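Local coordinates for Non-structural protein 5 (Modoc virus, PDB 2WA2) that probably methylates the viral RNA cap at guanine N7 and ribose 2'-O, with S-adenosylmethionine as the methyl donor, at residues T68-W73 against P220-S225. The protein carries 4 engineered substitutions. Numbering follows the deposited sequence.
Sequences TAKLAW and PLSRNS
K70 and S222 converge on one carboxylate oxygen, OE2 of E228: K70 NZ reaches it through a salt bridge and S222 OG through a hydrogen bond. Across the contact their nearest approach is a van der Waals one, K70 CE 4.1 Å from S222 OG. A bend at chi3 (57°) sets CE at this position. L221 brings CD1 against the A69 backbone and methyl in helix 66-76, packing 3.4 Å from A69 O by van der Waals contact. That oxygen is satisfied within the helix by W73 N at 3.0 Å. The side-chain pairs are apolar: L221 CD1 lies 3.8 Å from A69 CB and 4.0 Å from W73 CB. W73 carries CG anti to its backbone N (chi1 -169°), and its indole meets P220 tip to tip. P220 CD sits over one face, 3.5 Å from the six-membered ring centroid and 22° off the normal, a CH-pi contact that is tightest at W73 CZ2 (3.2 Å). No hydrogen bond joins the segments directly, so shape packing and the shared E228 hold helix 66-76 to the 218-228 loop. K70 and E228, salt-bridged with SAM about 7 Å from the lysine side chain, are consistent with the first lysine and the glutamate of the flaviviral K-D-K-E tetrad.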
ATOM      1  N   THR A  68       5.266  -3.605   9.391  1.00 20.38           N
ATOM      2  CA  THR A  68       4.474  -3.654  10.611  1.00 19.89           C
ATOM      3  C   THR A  68       4.122  -2.243  11.068  1.00 19.03           C
ATOM      4  O   THR A  68       2.964  -1.957  11.355  1.00 17.63           O
ATOM      5  CB  THR A  68       5.217  -4.396  11.731  1.00 20.21           C
ATOM      6  OG1 THR A  68       5.385  -5.765  11.342  1.00 21.89           O
ATOM      7  CG2 THR A  68       4.447  -4.351  13.054  1.00 20.43           C
ATOM      8  N   ALA A  69       5.129  -1.369  11.120  1.00 18.20           N
ATOM      9  CA  ALA A  69       4.927  -0.034  11.654  1.00 17.57           C
ATOM     10  C   ALA A  69       3.905   0.731  10.820  1.00 16.88           C
ATOM     11  O   ALA A  69       3.089   1.454  11.363  1.00 16.11           O
ATOM     12  CB  ALA A  69       6.265   0.720  11.695  1.00 18.08           C
ATOM     13  N   LYS A  70       3.958   0.565   9.494  1.00 15.93           N
ATOM     14  CA  LYS A  70       3.058   1.289   8.600  1.00 15.67           C
ATOM     15  C   LYS A  70       1.630   0.815   8.773  1.00 15.06           C
ATOM     16  O   LYS A  70       0.737   1.643   8.914  1.00 15.63           O
ATOM     17  CB  LYS A  70       3.499   1.159   7.137  1.00 15.11           C
ATOM     18  CG  LYS A  70       4.709   2.040   6.790  1.00 16.78           C
ATOM     19  CD  LYS A  70       5.425   1.632   5.483  1.00 18.22           C
ATOM     20  CE  LYS A  70       4.526   1.624   4.275  1.00 21.99           C
ATOM     21  NZ  LYS A  70       5.299   1.151   3.052  1.00 19.74           N
ATOM     22  N   LEU A  71       1.412  -0.502   8.798  1.00 14.41           N
ATOM     23  CA  LEU A  71       0.025  -1.007   8.935  1.00 15.10           C
ATOM     24  C   LEU A  71      -0.497  -0.639  10.315  1.00 14.71           C
ATOM     25  O   LEU A  71      -1.659  -0.277  10.440  1.00 14.93           O
ATOM     26  CB  LEU A  71      -0.080  -2.515   8.732  1.00 14.70           C
ATOM     27  CG  LEU A  71      -1.495  -3.103   8.764  1.00 14.06           C
ATOM     28  CD1 LEU A  71      -2.425  -2.363   7.809  1.00 13.15           C
ATOM     29  CD2 LEU A  71      -1.490  -4.616   8.512  1.00 14.90           C
ATOM     30  N   ALA A  72       0.367  -0.726  11.325  1.00 16.37           N
ATOM     31  CA  ALA A  72      -0.017  -0.369  12.710  1.00 17.60           C
ATOM     32  C   ALA A  72      -0.459   1.094  12.811  1.00 18.34           C
ATOM     33  O   ALA A  72      -1.455   1.408  13.480  1.00 18.85           O
ATOM     34  CB  ALA A  72       1.140  -0.689  13.724  1.00 18.01           C
ATOM     35  N   TRP A  73       0.284   1.975  12.127  1.00 18.45           N
ATOM     36  CA  TRP A  73      -0.043   3.384  12.050  1.00 18.86           C
ATOM     37  C   TRP A  73      -1.408   3.611  11.423  1.00 19.09           C
ATOM     38  O   TRP A  73      -2.231   4.333  11.990  1.00 19.08           O
ATOM     39  CB  TRP A  73       1.033   4.164  11.287  1.00 19.42           C
ATOM     40  CG  TRP A  73       0.879   5.672  11.392  1.00 19.69           C
ATOM     41  CD1 TRP A  73       1.491   6.498  12.311  1.00 20.93           C
ATOM     42  CD2 TRP A  73       0.052   6.519  10.576  1.00 18.29           C
ATOM     43  NE1 TRP A  73       1.104   7.805  12.094  1.00 21.10           N
ATOM     44  CE2 TRP A  73       0.217   7.847  11.046  1.00 19.16           C
ATOM     45  CE3 TRP A  73      -0.817   6.289   9.491  1.00 16.87           C
ATOM     46  CZ2 TRP A  73      -0.445   8.945  10.465  1.00 18.52           C
ATOM     47  CZ3 TRP A  73      -1.469   7.385   8.903  1.00 20.10           C
ATOM     48  CH2 TRP A  73      -1.281   8.704   9.406  1.00 19.70           C
ATOM     49  N   PRO A 220       3.222   8.911   7.561  1.00 16.57           N
ATOM     50  CA  PRO A 220       4.423   9.733   7.807  1.00 16.85           C
ATOM     51  C   PRO A 220       5.699   8.928   8.024  1.00 16.55           C
ATOM     52  O   PRO A 220       6.804   9.488   7.957  1.00 16.78           O
ATOM     53  CB  PRO A 220       4.057  10.544   9.065  1.00 17.96           C
ATOM     54  CG  PRO A 220       2.967   9.773   9.714  1.00 16.43           C
ATOM     55  CD  PRO A 220       2.192   9.112   8.599  1.00 17.05           C
ATOM     56  N   LEU A 221       5.535   7.636   8.302  1.00 16.56           N
ATOM     57  CA  LEU A 221       6.630   6.669   8.327  1.00 16.63           C
ATOM     58  C   LEU A 221       7.197   6.327   6.945  1.00 16.02           C
ATOM     59  O   LEU A 221       8.302   5.785   6.845  1.00 15.40           O
ATOM     60  CB  LEU A 221       6.171   5.375   9.001  1.00 17.40           C
ATOM     61  CG  LEU A 221       5.844   5.459  10.498  1.00 19.68           C
ATOM     62  CD1 LEU A 221       5.046   4.257  10.924  1.00 22.22           C
ATOM     63  CD2 LEU A 221       7.112   5.439  11.252  1.00 25.85           C
ATOM     64  N   SER A 222       6.435   6.578   5.877  1.00 15.58           N
ATOM     65  CA  SER A 222       6.989   6.342   4.529  1.00 14.13           C
ATOM     66  C   SER A 222       8.186   7.256   4.298  1.00 14.72           C
ATOM     67  O   SER A 222       8.158   8.427   4.685  1.00 14.00           O
ATOM     68  CB  SER A 222       5.956   6.611   3.443  1.00 12.84           C
ATOM     69  OG  SER A 222       4.923   5.652   3.471  1.00 12.54           O
ATOM     70  N   ARG A 223       9.202   6.731   3.608  1.00 15.02           N
ATOM     71  CA  ARG A 223      10.406   7.513   3.302  1.00 14.47           C
ATOM     72  C   ARG A 223      10.140   8.545   2.207  1.00 13.91           C
ATOM     73  O   ARG A 223       9.232   8.389   1.384  1.00 12.56           O
ATOM     74  CB  ARG A 223      11.551   6.602   2.887  1.00 15.72           C
ATOM     75  CG  ARG A 223      12.042   5.654   3.982  1.00 19.17           C
ATOM     76  CD  ARG A 223      13.364   5.071   3.506  1.00 26.52           C
ATOM     77  NE  ARG A 223      13.881   4.028   4.379  1.00 32.27           N
ATOM     78  CZ  ARG A 223      13.937   2.739   4.049  1.00 35.05           C
ATOM     79  NH1 ARG A 223      13.512   2.324   2.860  1.00 36.44           N
ATOM     80  NH2 ARG A 223      14.426   1.861   4.918  1.00 37.11           N
ATOM     81  N   ASN A 224      10.948   9.594   2.175  1.00 13.25           N
ATOM     82  CA  ASN A 224      10.697  10.656   1.203  1.00 12.85           C
ATOM     83  C   ASN A 224      11.007  10.207  -0.221  1.00 12.47           C
ATOM     84  O   ASN A 224      10.562  10.832  -1.175  1.00 12.03           O
ATOM     85  CB  ASN A 224      11.505  11.905   1.524  1.00 13.21           C
ATOM     86  CG  ASN A 224      11.144  12.529   2.883  1.00 15.31           C
ATOM     87  OD1 ASN A 224       9.980  12.558   3.289  1.00 14.45           O
ATOM     88  ND2 ASN A 224      12.163  13.035   3.579  1.00 15.23           N
ATOM     89  N   SER A 225      11.752   9.104  -0.342  1.00 11.89           N
ATOM     90  CA  SER A 225      12.107   8.522  -1.650  1.00 12.42           C
ATOM     91  C   SER A 225      10.989   7.694  -2.295  1.00 12.57           C
ATOM     92  O   SER A 225      11.181   7.105  -3.368  1.00 11.78           O
ATOM     93  CB  SER A 225      13.353   7.638  -1.460  1.00 12.29           C
ATOM     94  OG  SER A 225      13.124   6.807  -0.334  1.00 13.54           O
TER